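Local coordinates for DUF5037 domain-containing protein (Ruminococcus gnavus, PDB 4GL6) that is of unknown function and belongs to the DUF5037 family, with an antiparallel sheet and a separate mixed sheet accompanied by helices, at residues A[14-28]-A[40-54]. Numbering follows the deposited sequence.
Sequences LQEEYGEEFEVLSWN and IYATCISKNDPKHPF
Strands 22-28 and 40-46 form an antiparallel beta hairpin whose register shifts by one at a classic beta bulge, where Leu-25 and Ser-26 both face Thr-43. Leu-25 N gives the shorter bond to Thr-43 O (2.8 Å); the one from Ser-26 N is weak. Before the bulge, Glu-23 and Ile-45 exchange a pair of backbone bonds; after it, Asn-28 and Tyr-41 do the same. The bulged Leu-25 lays its isobutyl group across Ile-45 at roughly a right angle, with Leu-25 CD1 3.6 Å from Ile-45 CG2. On the face of Glu-23 and Ile-45, Lys-47 bends at chi2 (-67°) and brings NZ within 2.8 Å of Glu-23 OE1, a salt bridge made from above the carboxylate plane. The face carrying Phe-22, Val-24 and Cys-44 is largely apolar: Phe-22 CE2 lies 3.9 Å from Phe-54 CZ, at the edge of the Phe-54 ring, while Val-24 CG2 lies 4.1 Å from Cys-44 SG, and Leu-14 CD1, from the helix, is equally far from that sulfur. Farther along, Ile-40 CG2 rests 3.6 Å from Trp-27 CE3. Helix 6-18 packs over this face, Ile-10 meeting Val-24 and Ala-42, and Tyr-75 meets Phe-22 edge-to-face. Strand 22-28 is outermost in the four-stranded sheet, and strand 40-46 pairs on its other side with strand 54-59.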
loop_
_atom_site.group_PDB
_atom_site.type_symbol
_atom_site.label_atom_id
_atom_site.label_comp_id
_atom_site.label_asym_id
_atom_site.label_seq_id
_atom_site.Cartn_x
_atom_site.Cartn_y
_atom_site.Cartn_z
ATOM N N LEU A 14 -6.519 -13.579 13.576
ATOM C CA LEU A 14 -6.998 -12.284 13.067
ATOM C C LEU A 14 -8.470 -12.021 13.393
ATOM O O LEU A 14 -8.819 -10.909 13.838
ATOM C CB LEU A 14 -6.732 -12.144 11.559
ATOM C CG LEU A 14 -5.266 -11.969 11.144
ATOM C CD1 LEU A 14 -5.048 -12.052 9.642
ATOM C CD2 LEU A 14 -4.744 -10.626 11.625
ATOM N N GLN A 15 -9.307 -13.050 13.224
ATOM C CA GLN A 15 -10.731 -12.949 13.549
ATOM C C GLN A 15 -10.945 -12.727 15.046
ATOM O O GLN A 15 -11.707 -11.837 15.425
ATOM C CB GLN A 15 -11.518 -14.165 13.046
ATOM C CG GLN A 15 -12.999 -14.151 13.434
ATOM C CD GLN A 15 -13.843 -15.118 12.637
ATOM O OE1 GLN A 15 -13.344 -16.100 12.087
ATOM N NE2 GLN A 15 -15.143 -14.856 12.590
ATOM N N GLU A 16 -10.281 -13.536 15.874
ATOM C CA GLU A 16 -10.340 -13.381 17.334
ATOM C C GLU A 16 -9.800 -12.025 17.798
ATOM O O GLU A 16 -10.352 -11.438 18.715
ATOM C CB GLU A 16 -9.584 -14.505 18.064
ATOM C CG GLU A 16 -10.286 -15.863 18.036
ATOM C CD GLU A 16 -9.500 -16.982 18.732
ATOM O OE1 GLU A 16 -8.304 -16.795 19.053
ATOM O OE2 GLU A 16 -10.083 -18.067 18.960
ATOM N N GLU A 17 -8.752 -11.523 17.150
ATOM C CA GLU A 17 -8.140 -10.246 17.542
ATOM C C GLU A 17 -8.922 -9.005 17.089
ATOM O O GLU A 17 -8.915 -8.008 17.807
ATOM C CB GLU A 17 -6.692 -10.165 17.020
ATOM C CG GLU A 17 -5.824 -9.018 17.562
ATOM C CD GLU A 17 -5.492 -9.111 19.051
ATOM O OE1 GLU A 17 -5.717 -10.165 19.689
ATOM O OE2 GLU A 17 -4.974 -8.114 19.598
ATOM N N TYR A 18 -9.599 -9.067 15.935
ATOM C CA TYR A 18 -10.245 -7.874 15.344
ATOM C C TYR A 18 -11.759 -7.881 15.038
ATOM O O TYR A 18 -12.272 -6.860 14.575
ATOM C CB TYR A 18 -9.436 -7.472 14.086
ATOM C CG TYR A 18 -7.969 -7.191 14.369
ATOM C CD1 TYR A 18 -7.601 -6.174 15.251
ATOM C CD2 TYR A 18 -6.947 -7.915 13.753
ATOM C CE1 TYR A 18 -6.269 -5.894 15.527
ATOM C CE2 TYR A 18 -5.602 -7.638 14.021
ATOM C CZ TYR A 18 -5.274 -6.621 14.912
ATOM O OH TYR A 18 -3.979 -6.299 15.208
ATOM N N GLY A 19 -12.472 -8.990 15.260
ATOM C CA GLY A 19 -13.946 -9.039 15.053
ATOM C C GLY A 19 -14.471 -9.459 13.684
ATOM O O GLY A 19 -15.476 -10.162 13.608
ATOM N N GLU A 20 -13.811 -9.011 12.614
ATOM C CA GLU A 20 -14.159 -9.370 11.228
ATOM C C GLU A 20 -13.555 -10.715 10.889
ATOM O O GLU A 20 -12.727 -11.226 11.639
ATOM C CB GLU A 20 -13.521 -8.400 10.238
ATOM C CG GLU A 20 -13.894 -6.957 10.397
ATOM C CD GLU A 20 -13.123 -6.096 9.430
ATOM O OE1 GLU A 20 -13.056 -6.426 8.221
ATOM O OE2 GLU A 20 -12.585 -5.080 9.894
ATOM N N GLU A 21 -13.929 -11.260 9.732
ATOM C CA GLU A 21 -13.320 -12.498 9.234
ATOM C C GLU A 21 -12.327 -12.141 8.120
ATOM O O GLU A 21 -12.492 -11.136 7.406
ATOM C CB GLU A 21 -14.329 -13.584 8.838
ATOM C CG GLU A 21 -15.467 -13.180 7.921
ATOM C CD GLU A 21 -16.426 -14.331 7.622
ATOM O OE1 GLU A 21 -16.124 -15.495 7.950
ATOM O OE2 GLU A 21 -17.502 -14.076 7.049
ATOM N N PHE A 22 -11.284 -12.967 8.027
ATOM C CA PHE A 22 -10.160 -12.774 7.126
ATOM C C PHE A 22 -9.854 -14.051 6.364
ATOM O O PHE A 22 -10.322 -15.127 6.727
ATOM C CB PHE A 22 -8.892 -12.427 7.923
ATOM C CG PHE A 22 -8.973 -11.147 8.711
ATOM C CD1 PHE A 22 -9.682 -11.091 9.921
ATOM C CD2 PHE A 22 -8.287 -10.002 8.283
ATOM C CE1 PHE A 22 -9.752 -9.906 10.659
ATOM C CE2 PHE A 22 -8.346 -8.821 9.018
ATOM C CZ PHE A 22 -9.084 -8.768 10.207
ATOM N N GLU A 23 -9.050 -13.899 5.313
ATOM C CA GLU A 23 -8.590 -15.001 4.477
ATOM C C GLU A 23 -7.094 -14.788 4.229
ATOM O O GLU A 23 -6.664 -13.668 3.968
ATOM C CB GLU A 23 -9.379 -15.033 3.152
ATOM C CG GLU A 23 -9.074 -16.224 2.237
ATOM C CD GLU A 23 -9.905 -16.264 0.951
ATOM O OE1 GLU A 23 -10.735 -15.361 0.705
ATOM O OE2 GLU A 23 -9.722 -17.218 0.166
ATOM N N VAL A 24 -6.308 -15.850 4.372
ATOM C CA VAL A 24 -4.891 -15.838 4.039
ATOM C C VAL A 24 -4.884 -16.298 2.593
ATOM O O VAL A 24 -5.206 -17.443 2.321
ATOM C CB VAL A 24 -4.054 -16.789 4.930
ATOM C CG1 VAL A 24 -2.653 -16.970 4.351
ATOM C CG2 VAL A 24 -3.987 -16.262 6.363
ATOM N N LEU A 25 -4.557 -15.403 1.665
ATOM C CA LEU A 25 -4.502 -15.749 0.228
ATOM C C LEU A 25 -3.332 -16.678 -0.073
ATOM O O LEU A 25 -3.453 -17.585 -0.877
ATOM C CB LEU A 25 -4.437 -14.494 -0.651
ATOM C CG LEU A 25 -5.634 -13.538 -0.544
ATOM C CD1 LEU A 25 -5.381 -12.300 -1.382
ATOM C CD2 LEU A 25 -6.952 -14.200 -0.951
ATOM N N SER A 26 -2.200 -16.438 0.574
ATOM C CA SER A 26 -0.998 -17.273 0.420
ATOM C C SER A 26 0.020 -16.931 1.500
ATOM O O SER A 26 -0.093 -15.906 2.200
ATOM C CB SER A 26 -0.331 -17.054 -0.937
ATOM O OG SER A 26 0.109 -15.709 -1.083
ATOM N N TRP A 27 1.003 -17.804 1.639
ATOM C CA TRP A 27 2.086 -17.545 2.559
ATOM C C TRP A 27 3.358 -18.150 2.111
ATOM O O TRP A 27 3.390 -19.172 1.426
ATOM C CB TRP A 27 1.754 -17.879 4.014
ATOM C CG TRP A 27 1.472 -19.307 4.337
ATOM C CD1 TRP A 27 0.233 -19.900 4.510
ATOM C CD2 TRP A 27 2.440 -20.363 4.608
ATOM N NE1 TRP A 27 0.365 -21.212 4.843
ATOM C CE2 TRP A 27 1.655 -21.560 4.910
ATOM C CE3 TRP A 27 3.827 -20.445 4.615
ATOM C CZ2 TRP A 27 2.251 -22.774 5.206
ATOM C CZ3 TRP A 27 4.421 -21.677 4.917
ATOM C CH2 TRP A 27 3.647 -22.815 5.206
ATOM N N ASN A 28 4.409 -17.534 2.609
ATOM C CA ASN A 28 5.750 -17.749 2.192
ATOM C C ASN A 28 6.659 -17.953 3.427
ATOM O O ASN A 28 6.493 -17.251 4.425
ATOM C CB ASN A 28 6.060 -16.457 1.418
ATOM C CG ASN A 28 7.451 -16.385 0.919
ATOM O OD1 ASN A 28 8.085 -17.406 0.600
ATOM N ND2 ASN A 28 7.950 -15.165 0.830
ATOM N N ILE A 40 7.234 -16.736 8.939
ATOM C CA ILE A 40 6.208 -16.988 7.932
ATOM C C ILE A 40 5.634 -15.640 7.531
ATOM O O ILE A 40 5.117 -14.909 8.390
ATOM C CB ILE A 40 5.055 -17.865 8.459
ATOM C CG1 ILE A 40 5.563 -19.233 8.902
ATOM C CG2 ILE A 40 4.010 -18.087 7.367
ATOM C CD1 ILE A 40 4.485 -20.065 9.584
ATOM N N TYR A 41 5.702 -15.329 6.233
ATOM C CA TYR A 41 5.176 -14.079 5.655
ATOM C C TYR A 41 3.872 -14.413 4.904
ATOM O O TYR A 41 3.900 -15.047 3.867
ATOM C CB TYR A 41 6.233 -13.393 4.764
ATOM C CG TYR A 41 7.509 -13.035 5.527
ATOM C CD1 TYR A 41 7.608 -11.832 6.242
ATOM C CD2 TYR A 41 8.619 -13.909 5.543
ATOM C CE1 TYR A 41 8.771 -11.514 6.942
ATOM C CE2 TYR A 41 9.783 -13.601 6.244
ATOM C CZ TYR A 41 9.860 -12.408 6.942
ATOM O OH TYR A 41 11.014 -12.103 7.647
ATOM N N ALA A 42 2.752 -13.950 5.447
ATOM C CA ALA A 42 1.411 -14.243 4.956
ATOM C C ALA A 42 0.729 -13.050 4.277
ATOM O O ALA A 42 0.641 -11.984 4.892
ATOM C CB ALA A 42 0.557 -14.677 6.152
ATOM N N THR A 43 0.219 -13.241 3.048
ATOM C CA THR A 43 -0.572 -12.225 2.337
ATOM C C THR A 43 -2.028 -12.462 2.729
ATOM O O THR A 43 -2.606 -13.493 2.377
ATOM C CB THR A 43 -0.390 -12.332 0.823
ATOM O OG1 THR A 43 0.959 -11.978 0.531
ATOM C CG2 THR A 43 -1.333 -11.401 0.070
ATOM N N CYS A 44 -2.607 -11.495 3.435
ATOM C CA CYS A 44 -3.954 -11.608 3.999
ATOM C C CYS A 44 -4.930 -10.557 3.467
ATOM O O CYS A 44 -4.508 -9.506 3.008
ATOM C CB CYS A 44 -3.857 -11.438 5.535
ATOM S SG CYS A 44 -2.581 -12.407 6.408
ATOM N N ILE A 45 -6.230 -10.855 3.532
ATOM C CA ILE A 45 -7.306 -9.885 3.235
ATOM C C ILE A 45 -8.395 -10.010 4.298
ATOM O O ILE A 45 -8.515 -11.061 4.942
ATOM C CB ILE A 45 -7.950 -10.081 1.837
ATOM C CG1 ILE A 45 -8.552 -11.489 1.664
ATOM C CG2 ILE A 45 -6.918 -9.837 0.745
ATOM C CD1 ILE A 45 -9.378 -11.656 0.404
ATOM N N SER A 46 -9.143 -8.929 4.511
ATOM C CA SER A 46 -10.343 -8.973 5.346
ATOM C C SER A 46 -11.455 -9.186 4.312
ATOM O O SER A 46 -11.378 -8.625 3.208
ATOM C CB SER A 46 -10.552 -7.689 6.164
ATOM O OG SER A 46 -11.009 -6.598 5.383
ATOM N N LYS A 47 -12.464 -10.001 4.641
ATOM C CA LYS A 47 -13.579 -10.250 3.708
ATOM C C LYS A 47 -14.272 -8.937 3.334
ATOM O O LYS A 47 -14.734 -8.802 2.216
ATOM C CB LYS A 47 -14.591 -11.267 4.268
ATOM C CG LYS A 47 -14.106 -12.717 4.406
ATOM C CD LYS A 47 -13.820 -13.419 3.083
ATOM C CE LYS A 47 -13.573 -14.907 3.313
ATOM N NZ LYS A 47 -13.185 -15.625 2.070
ATOM N N ASN A 48 -14.308 -7.978 4.264
ATOM C CA ASN A 48 -14.881 -6.648 4.010
ATOM C C ASN A 48 -14.081 -5.735 3.100
ATOM O O ASN A 48 -14.638 -4.766 2.625
ATOM C CB ASN A 48 -15.150 -5.904 5.322
ATOM C CG ASN A 48 -16.161 -6.610 6.185
ATOM O OD1 ASN A 48 -17.008 -7.366 5.694
ATOM N ND2 ASN A 48 -16.077 -6.374 7.488
ATOM N N ASP A 49 -12.794 -6.014 2.878
ATOM C CA ASP A 49 -11.918 -5.215 1.971
ATOM C C ASP A 49 -11.098 -6.204 1.128
ATOM O O ASP A 49 -9.872 -6.146 1.076
ATOM C CB ASP A 49 -11.033 -4.291 2.826
ATOM C CG ASP A 49 -10.370 -3.171 2.039
ATOM O OD1 ASP A 49 -10.596 -3.004 0.807
ATOM O OD2 ASP A 49 -9.621 -2.435 2.704
ATOM N N PRO A 50 -11.798 -7.095 0.420
ATOM C CA PRO A 50 -11.149 -8.215 -0.250
ATOM C C PRO A 50 -10.200 -7.922 -1.406
ATOM O O PRO A 50 -9.446 -8.819 -1.769
ATOM C CB PRO A 50 -12.342 -9.028 -0.760
ATOM C CG PRO A 50 -13.358 -7.993 -1.099
ATOM C CD PRO A 50 -13.161 -6.874 -0.115
ATOM N N LYS A 51 -10.237 -6.722 -1.983
ATOM C CA LYS A 51 -9.370 -6.409 -3.129
ATOM C C LYS A 51 -7.980 -5.870 -2.730
ATOM O O LYS A 51 -7.127 -5.775 -3.602
ATOM C CB LYS A 51 -10.052 -5.392 -4.054
ATOM C CG LYS A 51 -11.430 -5.771 -4.591
ATOM C CD LYS A 51 -11.416 -6.787 -5.738
ATOM C CE LYS A 51 -12.834 -7.003 -6.282
ATOM N NZ LYS A 51 -12.884 -7.726 -7.584
ATOM N N HIS A 52 -7.752 -5.538 -1.447
ATOM C CA HIS A 52 -6.485 -4.932 -0.971
ATOM C C HIS A 52 -5.741 -5.721 0.074
ATOM O O HIS A 52 -5.949 -5.525 1.296
ATOM C CB HIS A 52 -6.761 -3.548 -0.456
ATOM C CG HIS A 52 -7.200 -2.619 -1.527
ATOM N ND1 HIS A 52 -6.318 -1.976 -2.317
ATOM C CD2 HIS A 52 -8.463 -2.274 -1.971
ATOM C CE1 HIS A 52 -6.984 -1.231 -3.191
ATOM N NE2 HIS A 52 -8.302 -1.414 -2.983
ATOM N N PRO A 53 -4.834 -6.605 -0.368
ATOM C CA PRO A 53 -4.141 -7.454 0.600
ATOM C C PRO A 53 -3.090 -6.745 1.446
ATOM O O PRO A 53 -2.643 -5.659 1.101
ATOM C CB PRO A 53 -3.490 -8.525 -0.276
ATOM C CG PRO A 53 -3.303 -7.873 -1.591
ATOM C CD PRO A 53 -4.380 -6.859 -1.750
ATOM N N PHE A 54 -2.740 -7.373 2.568
ATOM C CA PHE A 54 -1.699 -6.881 3.478
ATOM C C PHE A 54 -0.857 -8.030 4.003
ATOM O O PHE A 54 -1.361 -9.147 4.130
ATOM C CB PHE A 54 -2.290 -6.091 4.628
ATOM C CG PHE A 54 -3.173 -6.881 5.548
ATOM C CD1 PHE A 54 -4.505 -7.121 5.217
ATOM C CD2 PHE A 54 -2.688 -7.342 6.784
ATOM C CE1 PHE A 54 -5.327 -7.843 6.077
ATOM C CE2 PHE A 54 -3.506 -8.051 7.655
ATOM C CZ PHE A 54 -4.831 -8.302 7.301
#